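PDB 4H0C: Phospholipase/Carboxylesterase from Dyadobacter fermentans, which probably hydrolyses carboxylic esters, possibly including palmitoyl groups on proteins, as an alpha/beta-hydrolase of the phospholipase/carboxylesterase family. Local coordinates for residues I39-Q42 / K43-K46; H194-G198 / D199-L203. All blocks are in the same frame, centred on the assembly; numbering follows the deposited sequence.

Contact 1 of 2, residues I39-Q42 / K43-K46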
# COMPACT_ATOMS: atom_id res chain seq x y z
N ILE A 39 -7.32 -5.04 -8.99
CA ILE A 39 -8.18 -6.13 -8.50
C ILE A 39 -7.87 -7.46 -9.19
O ILE A 39 -7.96 -8.53 -8.57
CB ILE A 39 -9.66 -5.77 -8.62
CG1 ILE A 39 -10.00 -4.73 -7.56
CG2 ILE A 39 -10.55 -7.01 -8.49
CD1 ILE A 39 -11.41 -4.19 -7.64
N SER A 40 -7.46 -7.41 -10.45
CA SER A 40 -7.18 -8.65 -11.17
C SER A 40 -6.02 -9.45 -10.55
O SER A 40 -5.81 -10.62 -10.91
CB SER A 40 -6.95 -8.40 -12.66
OG SER A 40 -5.75 -7.68 -12.85
N LEU A 41 -5.27 -8.83 -9.63
CA LEU A 41 -4.23 -9.58 -8.90
C LEU A 41 -4.83 -10.68 -8.03
O LEU A 41 -4.12 -11.58 -7.59
CB LEU A 41 -3.32 -8.68 -8.07
CG LEU A 41 -2.23 -7.90 -8.83
CD1 LEU A 41 -1.63 -6.81 -7.96
CD2 LEU A 41 -1.14 -8.78 -9.42
N GLN A 42 -6.15 -10.63 -7.80
CA GLN A 42 -6.80 -11.70 -7.04
C GLN A 42 -6.74 -13.04 -7.78
O GLN A 42 -6.98 -14.09 -7.19
CB GLN A 42 -8.25 -11.34 -6.73
CG GLN A 42 -9.19 -11.43 -7.92
CD GLN A 42 -10.60 -11.06 -7.51
OE1 GLN A 42 -11.16 -11.67 -6.62
NE2 GLN A 42 -11.17 -10.07 -8.16
N LYS A 43 -6.39 -13.00 -9.06
CA LYS A 43 -6.23 -14.22 -9.85
C LYS A 43 -4.97 -15.01 -9.47
O LYS A 43 -4.89 -16.20 -9.75
CB LYS A 43 -6.23 -13.91 -11.35
CG LYS A 43 -7.59 -13.49 -11.88
CD LYS A 43 -7.46 -13.06 -13.33
CE LYS A 43 -8.70 -12.32 -13.80
NZ LYS A 43 -8.42 -11.63 -15.09
N VAL A 44 -4.01 -14.34 -8.82
CA VAL A 44 -2.71 -14.95 -8.45
C VAL A 44 -2.35 -14.82 -6.96
O VAL A 44 -1.60 -15.65 -6.44
CB VAL A 44 -1.53 -14.48 -9.35
CG1 VAL A 44 -1.74 -14.92 -10.80
CG2 VAL A 44 -1.30 -12.96 -9.27
N LEU A 45 -2.88 -13.80 -6.29
CA LEU A 45 -2.74 -13.66 -4.84
C LEU A 45 -3.85 -14.40 -4.11
O LEU A 45 -5.00 -14.44 -4.59
CB LEU A 45 -2.79 -12.19 -4.45
CG LEU A 45 -1.60 -11.33 -4.88
CD1 LEU A 45 -1.89 -9.86 -4.63
CD2 LEU A 45 -0.33 -11.76 -4.15
N LYS A 46 -3.51 -15.00 -2.96
CA LYS A 46 -4.47 -15.73 -2.13
C LYS A 46 -5.36 -14.74 -1.37
O LYS A 46 -5.10 -14.44 -0.20
CB LYS A 46 -3.71 -16.66 -1.16
CG LYS A 46 -4.57 -17.58 -0.31
CD LYS A 46 -3.75 -18.68 0.38
CE LYS A 46 -4.22 -18.95 1.81
NZ LYS A 46 -5.68 -18.77 2.08
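Leu41 O is gripped by two backbone amides of the residues that follow it, Val44 N and Leu45 N. The more axial approach is that of Leu45 N, which reaches Leu41 O at 2.9 Å with an N-H...O angle of 169° and lies nearly on the line of the C=O bond. Val44 N comes to Leu41 O at 3.0 Å, but from above the carbonyl plane, 55° out of it, so the two amides use different approaches to one acceptor. One residue earlier in the chain, Lys43 N donates to Ser40 O over 3.1 Å, again from above the carbonyl plane.

The side chains follow this backbone path. Leu45 lies over the gripped carbonyl: Leu45 CB is 3.5 Å from Leu41 O, and the Leu45 CD1 methyl continues to Leu41 CB at 3.9 Å. Leu45 CG stands anti to its own carbonyl carbon (chi1 -69°), which directs the branch back over Leu41. On the neighbouring flank, Leu41 CD2 meets Val44 CG2 at 4.2 Å, a looser methyl contact between side chains set obliquely to one another. The aliphatic part of Lys43 runs beside Ser40, with Lys43 CB 3.3 Å from Ser40 O and the next two carbons following along the extended chain.

Outside partners place the turn. Ser40 OG bonds back to Asp37 O, Gln42 NE2 hydrogen-bonds Ser14 OG of strand 11-15, and Leu45 packs on Ile201, Val204 and Asn205 of helix 198-206. The successive i to i+3 bonds mark a 3-10 turn, closed by one i to i+4 bond on the Leu41 carbonyl; it follows helix 35-39 in the loop leading to strand 50-55 of an alpha/beta-hydrolase fold.

Contact 2 of 2, residues H194-G198 / D199-L203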
# COMPACT_ATOMS: atom_id res chain seq x y z
N HIS A 194 10.87 -3.44 -13.38
CA HIS A 194 9.93 -2.73 -12.51
C HIS A 194 8.57 -3.38 -12.65
O HIS A 194 7.75 -2.97 -13.47
CB HIS A 194 9.91 -1.21 -12.83
CG HIS A 194 9.13 -0.38 -11.83
ND1 HIS A 194 9.70 0.13 -10.69
CD2 HIS A 194 7.79 0.03 -11.81
CE1 HIS A 194 8.76 0.82 -9.99
NE2 HIS A 194 7.60 0.76 -10.67
N THR A 195 8.33 -4.41 -11.84
CA THR A 195 7.17 -5.28 -12.04
C THR A 195 6.94 -6.11 -10.78
O THR A 195 7.74 -6.04 -9.84
CB THR A 195 7.39 -6.23 -13.23
OG1 THR A 195 6.17 -6.92 -13.54
CG2 THR A 195 8.47 -7.27 -12.90
N ILE A 196 5.85 -6.89 -10.77
CA ILE A 196 5.66 -7.89 -9.72
C ILE A 196 6.11 -9.24 -10.27
O ILE A 196 5.48 -9.78 -11.20
CB ILE A 196 4.19 -7.96 -9.25
CG1 ILE A 196 3.68 -6.57 -8.81
CG2 ILE A 196 4.05 -9.02 -8.15
CD1 ILE A 196 2.18 -6.47 -8.57
N SER A 197 7.21 -9.76 -9.72
CA SER A 197 7.74 -11.05 -10.16
C SER A 197 6.89 -12.20 -9.60
O SER A 197 6.16 -12.04 -8.60
CB SER A 197 9.22 -11.21 -9.79
OG SER A 197 9.39 -11.36 -8.38
N GLY A 198 6.97 -13.37 -10.25
CA GLY A 198 6.24 -14.55 -9.77
C GLY A 198 6.73 -14.98 -8.40
O GLY A 198 5.95 -15.51 -7.59
N ASP A 199 8.01 -14.73 -8.13
CA ASP A 199 8.60 -15.09 -6.83
C ASP A 199 7.96 -14.29 -5.69
O ASP A 199 7.69 -14.83 -4.60
CB ASP A 199 10.12 -14.87 -6.85
CG ASP A 199 10.90 -16.00 -7.56
OD1 ASP A 199 12.13 -15.87 -7.59
OD2 ASP A 199 10.32 -17.00 -8.08
N GLU A 200 7.70 -13.01 -5.94
CA GLU A 200 7.06 -12.13 -4.97
C GLU A 200 5.66 -12.62 -4.67
O GLU A 200 5.25 -12.65 -3.52
CB GLU A 200 7.00 -10.69 -5.48
CG GLU A 200 8.32 -9.97 -5.44
CD GLU A 200 8.31 -8.72 -6.28
OE1 GLU A 200 8.61 -8.83 -7.49
OE2 GLU A 200 7.99 -7.63 -5.74
N ILE A 201 4.95 -13.03 -5.72
CA ILE A 201 3.58 -13.54 -5.56
C ILE A 201 3.56 -14.78 -4.67
O ILE A 201 2.75 -14.84 -3.73
CB ILE A 201 2.91 -13.83 -6.92
CG1 ILE A 201 2.71 -12.53 -7.71
CG2 ILE A 201 1.57 -14.57 -6.74
CD1 ILE A 201 1.77 -11.54 -7.05
N GLN A 202 4.42 -15.76 -4.97
CA GLN A 202 4.48 -17.01 -4.19
C GLN A 202 4.88 -16.71 -2.75
O GLN A 202 4.34 -17.31 -1.81
CB GLN A 202 5.53 -17.98 -4.72
CG GLN A 202 5.40 -18.47 -6.14
CD GLN A 202 6.45 -19.52 -6.47
OE1 GLN A 202 7.34 -19.30 -7.31
NE2 GLN A 202 6.38 -20.67 -5.78
N LEU A 203 5.87 -15.83 -2.59
CA LEU A 203 6.38 -15.53 -1.27
C LEU A 203 5.30 -14.88 -0.42
O LEU A 203 5.13 -15.24 0.75
CB LEU A 203 7.64 -14.67 -1.33
CG LEU A 203 8.34 -14.45 0.01
CD1 LEU A 203 8.56 -15.75 0.77
CD2 LEU A 203 9.65 -13.72 -0.27
O HOH W 1 7.21 -5.52 -7.16
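Glu200 folds back from the first turn of helix 198-206 onto Ser197, and its atoms meet that serine one after another. Glu200 CB lies 3.5 Å from Ser197 O; Glu200 CG then passes Ser197 OG at 3.4 Å, and Glu200 CD lies 3.5 Å from Ser197 OG. With CG anti to the carbonyl carbon (chi1 -75°) and the chain extended to CD, the carboxylate arrives beside the residue that precedes the helix. There Glu200 OE1 takes two bonds: Ser197 OG donates to its anti lone pair at 2.8 Å, and Ser197 N, also 2.8 Å from Glu200 OE1, approaches from above the carboxylate plane, 46° out of it. The other oxygen, Glu200 OE2, accepts from a water at 2.7 Å that also donates to Thr195 O.

The return bond, Glu200 N to Ser197 OG, is weak at 3.4 Å, yet with Ser197 N on Glu200 OE1 it closes the reciprocal pattern of a capping box, with Ser197 as N-cap. Arg192 forms a salt bridge with OE1 and Ser157 OG bonds to OE2, so this buried carboxylate, set near the positive end of the helix dipole, is likely to be stabilised as the anion. Were Glu200 an alanine, Ser197 N and OG would probably lose their shared acceptor and Arg192 this salt bridge, leaving the serine hydroxyl freer to turn.

The i to i+4 backbone bonds of the helix begin here: Gln202 N donates to Gly198 O with an N-H...O angle of 167°, and Ile201 N to Ser197 O. The side chains of Ile196 and Ile201 cross at about a right angle, Ile196 CG2 pressing on Ile201 CD1 at 3.6 Å. Both touch Phe131 of strand 127-131, Ile196 also Leu41 and Ile201 also Leu45.

Overall arrangement
Along the chain contact 1 comes first, in the loop between helix 35-39 and strand 50-55; contact 2 follows near the C-terminus, where the loop after strand 183-190 enters helix 198-206. Their centres are about 12 Å apart and each lies about 15 Å from the chain centre, on the same side. They touch mainly by packing of apolar side chains: Leu45 CD2 is 3.6 Å from Ile201 CD1, and Leu41 CD1 meets Ile196 CD1; Val44 O also packs against Ile201 CG2. The early loop thus packs against the last helix beside the mixed sheet. Contact 2 also includes His194, hydrogen-bonded to Asp162 and Ser108 in an arrangement consistent with a Ser-His-Asp triad, placing this packing near the probable active site.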